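Local structure of ArsR family transcriptional regulator (Staphylococcus aureus, 6CDB) at residues E18-L23 / A88-Q93; I29-L34 / S57-L62; H67-K72 / M78-D83; E33-S38 / G43-Q48. The protein probably binds DNA as a zinc-responsive transcriptional repressor of the ArsR family, pairing with a second copy of itself. The protein carries 1 engineered substitution. All blocks are in the same frame, centred on the assembly; numbering follows the deposited sequence.

Contact 1: residues E18-L23 / A88-Q93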
loop_
_atom_site.group_PDB
_atom_site.type_symbol
_atom_site.label_atom_id
_atom_site.label_comp_id
_atom_site.label_asym_id
_atom_site.label_seq_id
_atom_site.Cartn_x
_atom_site.Cartn_y
_atom_site.Cartn_z
ATOM N N GLU A 18 4.295 -4.929 -6.896
ATOM C CA GLU A 18 5.671 -4.615 -6.515
ATOM C C GLU A 18 5.739 -3.418 -5.580
ATOM O O GLU A 18 6.589 -3.383 -4.673
ATOM C CB GLU A 18 6.534 -4.356 -7.751
ATOM C CG GLU A 18 6.515 -5.481 -8.770
ATOM C CD GLU A 18 7.000 -6.789 -8.159
ATOM O OE1 GLU A 18 8.065 -6.778 -7.496
ATOM O OE2 GLU A 18 6.303 -7.813 -8.346
ATOM N N ILE A 19 4.855 -2.433 -5.790
ATOM C CA ILE A 19 4.803 -1.279 -4.903
ATOM C C ILE A 19 4.478 -1.717 -3.486
ATOM O O ILE A 19 5.166 -1.332 -2.529
ATOM C CB ILE A 19 3.790 -0.243 -5.418
ATOM C CG1 ILE A 19 4.352 0.470 -6.652
ATOM C CG2 ILE A 19 3.442 0.761 -4.304
ATOM C CD1 ILE A 19 3.325 1.260 -7.415
ATOM N N PHE A 20 3.418 -2.510 -3.321
ATOM C CA PHE A 20 3.044 -2.931 -1.973
ATOM C C PHE A 20 4.082 -3.872 -1.367
ATOM O O PHE A 20 4.287 -3.872 -0.146
ATOM C CB PHE A 20 1.670 -3.599 -1.992
ATOM C CG PHE A 20 0.533 -2.637 -2.222
ATOM C CD1 PHE A 20 0.369 -1.535 -1.407
ATOM C CD2 PHE A 20 -0.351 -2.824 -3.270
ATOM C CE1 PHE A 20 -0.683 -0.630 -1.620
ATOM C CE2 PHE A 20 -1.405 -1.929 -3.495
ATOM C CZ PHE A 20 -1.559 -0.822 -2.664
ATOM N N LYS A 21 4.727 -4.692 -2.193
ATOM C CA LYS A 21 5.784 -5.559 -1.684
ATOM C C LYS A 21 6.935 -4.735 -1.129
ATOM O O LYS A 21 7.422 -4.993 -0.024
ATOM C CB LYS A 21 6.276 -6.501 -2.785
ATOM C CG LYS A 21 5.556 -7.815 -2.811
ATOM C CD LYS A 21 6.070 -8.699 -3.938
ATOM C CE LYS A 21 5.342 -10.030 -3.948
ATOM N NZ LYS A 21 5.674 -10.804 -5.166
ATOM N N ALA A 22 7.367 -3.714 -1.874
ATOM C CA ALA A 22 8.448 -2.862 -1.390
ATOM C C ALA A 22 8.037 -2.092 -0.143
ATOM O O ALA A 22 8.858 -1.869 0.753
ATOM C CB ALA A 22 8.885 -1.896 -2.484
ATOM N N LEU A 23 6.778 -1.664 -0.063
ATOM C CA LEU A 23 6.366 -0.948 1.135
ATOM C C LEU A 23 6.097 -1.871 2.312
ATOM O O LEU A 23 5.825 -1.375 3.407
ATOM C CB LEU A 23 5.117 -0.102 0.851
ATOM C CG LEU A 23 5.263 1.084 -0.098
ATOM C CD1 LEU A 23 3.892 1.602 -0.471
ATOM C CD2 LEU A 23 6.097 2.194 0.563
ATOM N N ALA A 88 1.790 10.138 -1.684
ATOM C CA ALA A 88 1.446 10.751 -0.404
ATOM C C ALA A 88 0.048 10.353 0.038
ATOM O O ALA A 88 -0.178 10.048 1.219
ATOM C CB ALA A 88 1.564 12.277 -0.490
ATOM N N THR A 89 -0.905 10.344 -0.896
ATOM C CA THR A 89 -2.280 10.051 -0.520
ATOM C C THR A 89 -2.417 8.594 -0.100
ATOM O O THR A 89 -2.971 8.297 0.965
ATOM C CB THR A 89 -3.237 10.385 -1.667
ATOM O OG1 THR A 89 -3.194 11.800 -1.944
ATOM C CG2 THR A 89 -4.650 9.999 -1.289
ATOM N N MET A 90 -1.905 7.674 -0.924
ATOM C CA MET A 90 -1.866 6.260 -0.557
ATOM C C MET A 90 -1.345 6.060 0.865
ATOM O O MET A 90 -1.992 5.400 1.695
ATOM C CB MET A 90 -0.991 5.512 -1.563
ATOM C CG MET A 90 -0.830 4.017 -1.304
ATOM S SD MET A 90 0.484 3.348 -2.342
ATOM C CE MET A 90 0.504 4.588 -3.635
ATOM N N LEU A 91 -0.184 6.656 1.170
ATOM C CA LEU A 91 0.463 6.429 2.463
ATOM C C LEU A 91 -0.341 7.014 3.619
ATOM O O LEU A 91 -0.596 6.326 4.618
ATOM C CB LEU A 91 1.867 7.028 2.456
ATOM C CG LEU A 91 2.672 6.724 3.714
ATOM C CD1 LEU A 91 3.079 5.246 3.751
ATOM C CD2 LEU A 91 3.874 7.662 3.815
ATOM N N LYS A 92 -0.721 8.296 3.515
ATOM C CA LYS A 92 -1.471 8.945 4.595
ATOM C C LYS A 92 -2.843 8.304 4.808
ATOM O O LYS A 92 -3.310 8.198 5.950
ATOM C CB LYS A 92 -1.604 10.455 4.317
ATOM C CG LYS A 92 -0.289 11.213 4.551
ATOM C CD LYS A 92 -0.294 12.629 3.975
ATOM C CE LYS A 92 1.027 13.324 4.304
ATOM N NZ LYS A 92 1.380 14.383 3.312
ATOM N N GLN A 93 -3.516 7.875 3.730
ATOM C CA GLN A 93 -4.780 7.167 3.907
ATOM C C GLN A 93 -4.571 5.855 4.645
ATOM O O GLN A 93 -5.364 5.500 5.526
ATOM C CB GLN A 93 -5.468 6.910 2.560
ATOM C CG GLN A 93 -5.912 8.206 1.835
ATOM C CD GLN A 93 -7.254 8.738 2.317
ATOM O OE1 GLN A 93 -8.191 7.970 2.542
ATOM N NE2 GLN A 93 -7.355 10.069 2.468
#
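The sulfur of M90 is the meeting point for three side chains of 18-23: I19, F20 and L23; every atom pair within 4.5 Å across the two segments ends on this sulfur. M90 runs nearly straight out from its helix, with CG anti to the backbone N (chi1 179°) and the chain still extended at chi2, so SD is pushed far from its own backbone. I19 offers its CG2 branch, 4.4 Å from M90 SD, and L23 brings up one methyl, CD1, 4.3 Å from the same sulfur. From F20 comes the CE1 corner of the ring, 4.2 Å from M90 SD. This last pair is a Met-aromatic contact: SD lies 5.2 Å from the centroid of the F20 ring and 51° off its normal, oblique to the ring.

In the winged helix-turn-helix fold of ArsR proteins the first and last long helices commonly build the dimer interface, and helices 10-23 and 85-99 fit that role here. F20 also packs on I29 of the second subunit, and M90 meets M90 of that subunit. The two segments themselves keep their distance: their axes come no closer than 13.3 Å, at 52° between chain directions, and it is chiefly the extended M90 that spans the distance. No hydrogen bond links the segments. On the flank toward helix 26-37, L23 lies against I29 and M32 of its own chain, while L91 touches M32 and S36.

Contact 2: residues I29-L34 / S57-L62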
loop_
_atom_site.group_PDB
_atom_site.type_symbol
_atom_site.label_atom_id
_atom_site.label_comp_id
_atom_site.label_asym_id
_atom_site.label_seq_id
_atom_site.Cartn_x
_atom_site.Cartn_y
_atom_site.Cartn_z
ATOM N N ILE A 29 8.669 1.972 5.619
ATOM C CA ILE A 29 7.505 2.749 6.032
ATOM C C ILE A 29 7.931 3.942 6.890
ATOM O O ILE A 29 7.364 5.036 6.781
ATOM C CB ILE A 29 6.500 1.841 6.761
ATOM C CG1 ILE A 29 5.815 0.903 5.751
ATOM C CG2 ILE A 29 5.464 2.667 7.524
ATOM C CD1 ILE A 29 5.181 1.650 4.560
ATOM N N ARG A 30 8.942 3.760 7.745
ATOM C CA ARG A 30 9.392 4.880 8.571
ATOM C C ARG A 30 10.020 5.974 7.719
ATOM O O ARG A 30 9.786 7.178 7.943
ATOM C CB ARG A 30 10.378 4.391 9.637
ATOM C CG ARG A 30 9.727 3.634 10.786
ATOM C CD ARG A 30 10.524 3.864 12.062
ATOM N NE ARG A 30 11.836 3.244 11.975
ATOM C CZ ARG A 30 12.941 3.691 12.573
ATOM N NH1 ARG A 30 12.929 4.799 13.321
ATOM N NH2 ARG A 30 14.067 3.020 12.409
ATOM N N ILE A 31 10.824 5.578 6.737
ATOM C CA ILE A 31 11.389 6.548 5.803
ATOM C C ILE A 31 10.271 7.278 5.060
ATOM O O ILE A 31 10.285 8.511 4.934
ATOM C CB ILE A 31 12.346 5.843 4.826
ATOM C CG1 ILE A 31 13.555 5.261 5.578
ATOM C CG2 ILE A 31 12.762 6.793 3.698
ATOM C CD1 ILE A 31 14.451 4.401 4.709
ATOM N N MET A 32 9.286 6.523 4.554
ATOM C CA MET A 32 8.219 7.137 3.765
ATOM C C MET A 32 7.380 8.084 4.609
ATOM O O MET A 32 6.955 9.136 4.126
ATOM C CB MET A 32 7.320 6.069 3.149
ATOM C CG MET A 32 7.989 5.165 2.121
ATOM S SD MET A 32 8.288 5.947 0.538
ATOM C CE MET A 32 6.626 5.846 -0.146
ATOM N N GLU A 33 7.094 7.714 5.857
ATOM C CA GLU A 33 6.323 8.608 6.711
ATOM C C GLU A 33 7.107 9.890 7.000
ATOM O O GLU A 33 6.545 10.998 6.945
ATOM C CB GLU A 33 5.930 7.873 7.993
ATOM C CG GLU A 33 4.853 8.558 8.826
ATOM C CD GLU A 33 5.422 9.563 9.805
ATOM O OE1 GLU A 33 6.597 9.402 10.192
ATOM O OE2 GLU A 33 4.701 10.513 10.173
ATOM N N LEU A 34 8.417 9.767 7.262
ATOM C CA LEU A 34 9.245 10.961 7.442
ATOM C C LEU A 34 9.145 11.884 6.229
ATOM O O LEU A 34 8.954 13.103 6.363
ATOM C CB LEU A 34 10.704 10.548 7.701
ATOM C CG LEU A 34 11.752 11.580 8.138
ATOM C CD1 LEU A 34 12.914 10.889 8.859
ATOM C CD2 LEU A 34 12.280 12.391 6.955
ATOM N N SER A 57 20.301 4.843 2.133
ATOM C CA SER A 57 20.576 4.986 0.707
ATOM C C SER A 57 20.117 3.765 -0.076
ATOM O O SER A 57 19.533 3.901 -1.153
ATOM C CB SER A 57 22.067 5.232 0.479
ATOM O OG SER A 57 22.378 6.602 0.663
ATOM N N HIS A 58 20.383 2.565 0.439
ATOM C CA HIS A 58 19.919 1.353 -0.237
ATOM C C HIS A 58 18.394 1.362 -0.393
ATOM O O HIS A 58 17.858 1.174 -1.503
ATOM C CB HIS A 58 20.404 0.133 0.555
ATOM C CG HIS A 58 20.171 -1.184 -0.121
ATOM N ND1 HIS A 58 20.972 -1.653 -1.141
ATOM C CD2 HIS A 58 19.250 -2.151 0.107
ATOM C CE1 HIS A 58 20.538 -2.839 -1.530
ATOM N NE2 HIS A 58 19.496 -3.164 -0.787
ATOM N N GLN A 59 17.678 1.608 0.711
ATOM C CA GLN A 59 16.219 1.578 0.663
ATOM C C GLN A 59 15.671 2.644 -0.277
ATOM O O GLN A 59 14.681 2.411 -0.973
ATOM C CB GLN A 59 15.631 1.753 2.063
ATOM C CG GLN A 59 16.209 0.820 3.106
ATOM C CD GLN A 59 16.228 -0.636 2.663
ATOM O OE1 GLN A 59 15.286 -1.125 2.040
ATOM N NE2 GLN A 59 17.316 -1.330 2.979
ATOM N N LEU A 60 16.317 3.811 -0.328
ATOM C CA LEU A 60 15.853 4.882 -1.207
ATOM C C LEU A 60 16.151 4.588 -2.671
ATOM O O LEU A 60 15.391 5.024 -3.546
ATOM C CB LEU A 60 16.490 6.217 -0.812
ATOM C CG LEU A 60 16.147 6.818 0.540
ATOM C CD1 LEU A 60 17.070 8.029 0.826
ATOM C CD2 LEU A 60 14.710 7.257 0.589
ATOM N N LYS A 61 17.250 3.882 -2.973
ATOM C CA LYS A 61 17.433 3.419 -4.347
ATOM C C LYS A 61 16.287 2.514 -4.746
ATOM O O LYS A 61 15.728 2.651 -5.843
ATOM C CB LYS A 61 18.755 2.679 -4.532
ATOM C CG LYS A 61 19.969 3.394 -4.004
ATOM C CD LYS A 61 20.397 4.539 -4.895
ATOM C CE LYS A 61 21.417 5.406 -4.161
ATOM N NZ LYS A 61 22.622 4.582 -3.771
ATOM N N LEU A 62 15.901 1.592 -3.855
ATOM C CA LEU A 62 14.785 0.711 -4.197
ATOM C C LEU A 62 13.489 1.503 -4.374
ATOM O O LEU A 62 12.775 1.322 -5.365
ATOM C CB LEU A 62 14.608 -0.378 -3.141
ATOM C CG LEU A 62 13.300 -1.171 -3.290
ATOM C CD1 LEU A 62 13.117 -1.787 -4.703
ATOM C CD2 LEU A 62 13.216 -2.255 -2.237
#
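I31 and L60 mark where the two helical segments run nearest, with their CA atoms 8.5 Å apart; each segment is a piece of a longer helix that continues at both ends. At that spacing the backbones stay apart and side chains make the contact. I31 points its CB at helix 53-65 and divides the work between two branches. With CG1 beside the backbone N (chi1 -64°), CG2 is left anti to that nitrogen and comes within 3.7 Å of L60 CD2, the two side chains meeting at a slant. The other branch stays extended at chi2 and puts CD1 3.9 Å from Q59 CB, the two side chains crossing at roughly a right angle. Q59 gives only the aliphatic base of its chain to this contact: it bends at chi2, and its amide turns away to N55, whose OD1 accepts a hydrogen bond from Q59 NE2, with a weak hydrogen bond from R28 NE to Q59 OE1.

The contact is purely apolar and forms part of the helix-turn-helix core, in which 53-65 is, by family precedent, probably the recognition helix. Around it, L49 of helix 42-49 touches I31, V42 of the same helix touches L60, and Y80 of strand 77-82 lies against L60.

Contact 3: residues H67-K72 / M78-D83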
loop_
_atom_site.group_PDB
_atom_site.type_symbol
_atom_site.label_atom_id
_atom_site.label_comp_id
_atom_site.label_asym_id
_atom_site.label_seq_id
_atom_site.Cartn_x
_atom_site.Cartn_y
_atom_site.Cartn_z
ATOM N N HIS A 67 9.422 4.467 -8.367
ATOM C CA HIS A 67 8.757 5.765 -8.485
ATOM C C HIS A 67 7.940 6.089 -7.248
ATOM O O HIS A 67 6.885 6.715 -7.336
ATOM C CB HIS A 67 7.881 5.843 -9.739
ATOM C CG HIS A 67 8.639 5.599 -11.003
ATOM N ND1 HIS A 67 9.529 6.517 -11.523
ATOM C CD2 HIS A 67 8.667 4.533 -11.833
ATOM C CE1 HIS A 67 10.068 6.026 -12.624
ATOM N NE2 HIS A 67 9.562 4.824 -12.834
ATOM N N LEU A 68 8.432 5.676 -6.084
ATOM C CA LEU A 68 7.795 6.016 -4.819
ATOM C C LEU A 68 8.430 7.221 -4.134
ATOM O O LEU A 68 7.751 7.911 -3.365
ATOM C CB LEU A 68 7.816 4.800 -3.882
ATOM C CG LEU A 68 7.013 3.615 -4.457
ATOM C CD1 LEU A 68 7.118 2.411 -3.551
ATOM C CD2 LEU A 68 5.556 4.011 -4.680
ATOM N N VAL A 69 9.716 7.485 -4.382
ATOM C CA VAL A 69 10.365 8.722 -3.970
ATOM C C VAL A 69 11.093 9.283 -5.180
ATOM O O VAL A 69 11.365 8.578 -6.149
ATOM C CB VAL A 69 11.361 8.525 -2.804
ATOM C CG1 VAL A 69 10.645 7.980 -1.576
ATOM C CG2 VAL A 69 12.508 7.595 -3.231
ATOM N N LYS A 70 11.390 10.574 -5.121
ATOM C CA LYS A 70 12.247 11.216 -6.104
ATOM C C LYS A 70 13.272 12.049 -5.351
ATOM O O LYS A 70 13.146 12.275 -4.137
ATOM C CB LYS A 70 11.441 12.087 -7.071
ATOM C CG LYS A 70 10.755 13.260 -6.379
ATOM C CD LYS A 70 9.935 14.084 -7.360
ATOM C CE LYS A 70 9.308 15.282 -6.663
ATOM N NZ LYS A 70 8.584 14.851 -5.435
ATOM N N ALA A 71 14.293 12.520 -6.074
ATOM C CA ALA A 71 15.366 13.277 -5.443
ATOM C C ALA A 71 15.792 14.449 -6.319
ATOM O O ALA A 71 15.784 14.357 -7.548
ATOM C CB ALA A 71 16.575 12.381 -5.141
ATOM N N LYS A 72 16.165 15.550 -5.668
ATOM C CA LYS A 72 16.708 16.729 -6.327
ATOM C C LYS A 72 17.991 17.132 -5.616
ATOM O O LYS A 72 18.158 16.879 -4.425
ATOM C CB LYS A 72 15.710 17.905 -6.312
ATOM C CG LYS A 72 16.152 19.101 -7.144
ATOM C CD LYS A 72 16.134 18.793 -8.643
ATOM C CE LYS A 72 17.462 19.143 -9.318
ATOM N NZ LYS A 72 18.430 18.001 -9.268
ATOM N N MET A 78 21.526 15.561 -1.734
ATOM C CA MET A 78 20.347 14.997 -2.380
ATOM C C MET A 78 19.164 15.060 -1.419
ATOM O O MET A 78 19.195 14.460 -0.339
ATOM C CB MET A 78 20.597 13.550 -2.815
ATOM C CG MET A 78 21.374 13.391 -4.115
ATOM S SD MET A 78 20.699 14.401 -5.454
ATOM C CE MET A 78 22.104 14.427 -6.573
ATOM N N ILE A 79 18.124 15.779 -1.815
ATOM C CA ILE A 79 16.899 15.910 -1.040
ATOM C C ILE A 79 15.863 14.970 -1.640
ATOM O O ILE A 79 15.567 15.044 -2.841
ATOM C CB ILE A 79 16.403 17.362 -1.036
ATOM C CG1 ILE A 79 17.497 18.283 -0.497
ATOM C CG2 ILE A 79 15.118 17.502 -0.242
ATOM C CD1 ILE A 79 18.131 17.792 0.780
ATOM N N TYR A 80 15.317 14.086 -0.811
ATOM C CA TYR A 80 14.308 13.136 -1.241
ATOM C C TYR A 80 12.917 13.602 -0.847
ATOM O O TYR A 80 12.740 14.371 0.098
ATOM C CB TYR A 80 14.578 11.747 -0.659
ATOM C CG TYR A 80 15.722 11.063 -1.365
ATOM C CD1 TYR A 80 17.034 11.428 -1.092
ATOM C CD2 TYR A 80 15.497 10.065 -2.313
ATOM C CE1 TYR A 80 18.091 10.827 -1.737
ATOM C CE2 TYR A 80 16.560 9.451 -2.968
ATOM C CZ TYR A 80 17.855 9.844 -2.668
ATOM O OH TYR A 80 18.936 9.268 -3.288
ATOM N N SER A 81 11.923 13.121 -1.593
ATOM C CA SER A 81 10.536 13.420 -1.289
ATOM C C SER A 81 9.680 12.283 -1.817
ATOM O O SER A 81 10.118 11.498 -2.662
ATOM C CB SER A 81 10.115 14.754 -1.909
ATOM O OG SER A 81 10.382 14.746 -3.306
ATOM N N LEU A 82 8.458 12.182 -1.302
ATOM C CA LEU A 82 7.495 11.293 -1.938
ATOM C C LEU A 82 7.311 11.724 -3.387
ATOM O O LEU A 82 7.321 12.920 -3.700
ATOM C CB LEU A 82 6.163 11.310 -1.189
ATOM C CG LEU A 82 6.195 10.827 0.266
ATOM C CD1 LEU A 82 4.786 10.593 0.806
ATOM C CD2 LEU A 82 7.060 9.573 0.427
ATOM N N ASP A 83 7.152 10.742 -4.277
ATOM C CA ASP A 83 7.259 11.019 -5.706
ATOM C C ASP A 83 6.200 12.015 -6.173
ATOM O O ASP A 83 6.528 13.017 -6.814
ATOM C CB ASP A 83 7.172 9.723 -6.508
ATOM C CG ASP A 83 7.137 9.974 -8.016
ATOM O OD1 ASP A 83 8.226 10.049 -8.624
ATOM O OD2 ASP A 83 6.022 10.117 -8.585
HETATM O O HOH W 1 10.534 8.587 -8.702
#
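The Y80 ring takes the methyl of A71 over one face: CB stands 3.6 Å above the plane and over its centre, a CH-pi contact only 12° off the ring normal. V69 meets the same ring at an edge, CG2 lying 4.0 Å from Y80 CD2. A71 and Y80 are a non-hydrogen-bonded antiparallel pair, whose side chains emerge close together on one face of the sheet.

On the face of K70 and S81 a different grip forms. K70 starts with CG wedged between the backbone N and carbonyl carbon (chi1 64°), runs straight, then bends at chi4, which drops NZ onto the opposite strand. NZ donates to S81 OG at 2.8 Å and to D83 O at 3.1 Å, the latter from above the carbonyl plane. Paired backbone bonds link K70 with S81 and K72 with I79, and D83 N reaches L68 O (3.0 Å). One water donates to both V69 O and D83 OD1, tying the aspartate to the neighbouring strand.

This is the beta-hairpin wing of a winged helix-turn-helix. H67, with positive phi, is the C-prime residue of the Schellman motif that ends helix 53-65, and its carbonyl O accepts a hydrogen bond from NE2 of H97 in the second subunit, a zinc ligand. Inward, V69 and L82 rest on M32 and L35 of helix 26-37, Y80 packs on L60 and K64 of helix 53-65, and strand 40-41 adds to the sheet through backbone bonds between A40 and Y80.

Contact 4: residues E33-S38 / G43-Q48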
loop_
_atom_site.group_PDB
_atom_site.type_symbol
_atom_site.label_atom_id
_atom_site.label_comp_id
_atom_site.label_asym_id
_atom_site.label_seq_id
_atom_site.Cartn_x
_atom_site.Cartn_y
_atom_site.Cartn_z
ATOM N N GLU A 33 7.094 7.714 5.857
ATOM C CA GLU A 33 6.323 8.608 6.711
ATOM C C GLU A 33 7.107 9.890 7.000
ATOM O O GLU A 33 6.545 10.998 6.945
ATOM C CB GLU A 33 5.930 7.873 7.993
ATOM C CG GLU A 33 4.853 8.558 8.826
ATOM C CD GLU A 33 5.422 9.563 9.805
ATOM O OE1 GLU A 33 6.597 9.402 10.192
ATOM O OE2 GLU A 33 4.701 10.513 10.173
ATOM N N LEU A 34 8.417 9.767 7.262
ATOM C CA LEU A 34 9.245 10.961 7.442
ATOM C C LEU A 34 9.145 11.884 6.229
ATOM O O LEU A 34 8.954 13.103 6.363
ATOM C CB LEU A 34 10.704 10.548 7.701
ATOM C CG LEU A 34 11.752 11.580 8.138
ATOM C CD1 LEU A 34 12.914 10.889 8.859
ATOM C CD2 LEU A 34 12.280 12.391 6.955
ATOM N N LEU A 35 9.287 11.316 5.029
ATOM C CA LEU A 35 9.201 12.116 3.809
ATOM C C LEU A 35 7.804 12.681 3.603
ATOM O O LEU A 35 7.654 13.741 2.977
ATOM C CB LEU A 35 9.614 11.270 2.602
ATOM C CG LEU A 35 11.085 10.845 2.635
ATOM C CD1 LEU A 35 11.410 9.886 1.509
ATOM C CD2 LEU A 35 11.960 12.085 2.553
ATOM N N SER A 36 6.781 11.992 4.118
ATOM C CA SER A 36 5.411 12.484 4.032
ATOM C C SER A 36 5.221 13.729 4.880
ATOM O O SER A 36 4.403 14.591 4.536
ATOM C CB SER A 36 4.428 11.394 4.463
ATOM O OG SER A 36 4.154 11.457 5.845
ATOM N N VAL A 37 5.950 13.835 5.990
ATOM C CA VAL A 37 5.940 15.076 6.763
ATOM C C VAL A 37 6.799 16.144 6.091
ATOM O O VAL A 37 6.362 17.285 5.914
ATOM C CB VAL A 37 6.400 14.810 8.206
ATOM C CG1 VAL A 37 6.531 16.132 8.989
ATOM C CG2 VAL A 37 5.436 13.851 8.901
ATOM N N SER A 38 8.029 15.804 5.707
ATOM C CA SER A 38 8.899 16.801 5.103
ATOM C C SER A 38 9.989 16.142 4.266
ATOM O O SER A 38 10.542 15.109 4.656
ATOM C CB SER A 38 9.548 17.683 6.171
ATOM O OG SER A 38 10.695 18.299 5.631
ATOM N N GLY A 43 21.368 12.123 5.038
ATOM C CA GLY A 43 21.923 12.343 6.367
ATOM C C GLY A 43 20.857 12.657 7.400
ATOM O O GLY A 43 20.892 12.146 8.523
ATOM N N HIS A 44 19.874 13.471 7.024
ATOM C CA HIS A 44 18.814 13.809 7.965
ATOM C C HIS A 44 17.906 12.618 8.246
ATOM O O HIS A 44 17.519 12.388 9.400
ATOM C CB HIS A 44 17.997 14.984 7.437
ATOM C CG HIS A 44 16.867 15.369 8.338
ATOM N ND1 HIS A 44 15.566 14.974 8.112
ATOM C CD2 HIS A 44 16.847 16.089 9.487
ATOM C CE1 HIS A 44 14.791 15.445 9.072
ATOM N NE2 HIS A 44 15.543 16.128 9.917
ATOM N N ILE A 45 17.539 11.858 7.209
ATOM C CA ILE A 45 16.720 10.663 7.413
ATOM C C ILE A 45 17.436 9.698 8.341
ATOM O O ILE A 45 16.870 9.205 9.326
ATOM C CB ILE A 45 16.402 9.994 6.064
ATOM C CG1 ILE A 45 15.589 10.932 5.158
ATOM C CG2 ILE A 45 15.677 8.651 6.288
ATOM C CD1 ILE A 45 15.551 10.496 3.698
ATOM N N SER A 46 18.705 9.425 8.032
ATOM C CA SER A 46 19.523 8.521 8.826
ATOM C C SER A 46 19.572 8.965 10.284
ATOM O O SER A 46 19.311 8.169 11.197
ATOM C CB SER A 46 20.918 8.462 8.216
ATOM O OG SER A 46 21.884 8.246 9.222
ATOM N N HIS A 47 19.873 10.248 10.517
ATOM C CA HIS A 47 19.961 10.752 11.887
ATOM C C HIS A 47 18.619 10.654 12.605
ATOM O O HIS A 47 18.542 10.172 13.741
ATOM C CB HIS A 47 20.446 12.195 11.874
ATOM C CG HIS A 47 20.490 12.819 13.230
ATOM N ND1 HIS A 47 19.574 13.759 13.646
ATOM C CD2 HIS A 47 21.329 12.620 14.273
ATOM C CE1 HIS A 47 19.861 14.133 14.880
ATOM N NE2 HIS A 47 20.921 13.455 15.285
ATOM N N GLN A 48 17.543 11.089 11.945
ATOM C CA GLN A 48 16.234 11.126 12.589
ATOM C C GLN A 48 15.735 9.729 12.941
ATOM O O GLN A 48 15.168 9.527 14.023
ATOM C CB GLN A 48 15.229 11.847 11.684
ATOM C CG GLN A 48 13.931 12.240 12.382
ATOM C CD GLN A 48 14.157 12.720 13.820
ATOM O OE1 GLN A 48 14.651 13.832 14.054
ATOM N NE2 GLN A 48 13.801 11.870 14.793
#
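With CG anti to the backbone N (chi1 -171°), L34 sets both its methyls against helix 42-49, and Q48 answers with the same first torsion before bending at chi2, so that its amide swings off and its CB and CG stay behind as the apolar surface. L34 CD1 rests 3.8 Å from Q48 CB. The other methyl, CD2, sits 4.0 Å from I45 CG1 and also comes up at the edge of the H44 ring, near its plane, 4.3 Å from ND1. L34 thus lies among H44, I45 and, about one turn further on, Q48. Deeper in, L35 CD2 touches I45 CD1 at 4.1 Å, with the two side chains about at right angles.

The segment axes pass 11.4 Å apart at 120°. At the end of helix 26-37 the E33 carbonyl O takes two donors, V37 N and the hydroxyl S36 OG, the latter on a lone pair in the carbonyl plane at 2.7 Å.

The contact joins helix 26-37 to the first helix of the helix-turn-helix. I45 passes on to V56 and L60 of helix 53-65, A40 of strand 40-41 touches both L34 and I45, and L35 reaches L82 of strand 77-82.

How the contacts relate
Contacts 2 and 4 share helix 26-37 and lie 9 Å apart between centres; I31 CG1 to I45 CG2 (4.1 Å) joins them into one helix-turn-helix core. Contact 3 leans on that core, with V69 CG1 3.8 Å from M32 SD and Y80 O 3.4 Å from L35 CD2. Contact 1, its centre 14 Å from that of contact 3, lies across the chain's centre from it, yet A88 CA meets L82 CD1 at 3.6 Å. Contacts 1 and 3 come nearest the metal: the side chains of M90 and D83 are about 8 Å and about 5 Å from a bound zinc ion. Contacts 2 and 4 lie away from the zinc-binding residues.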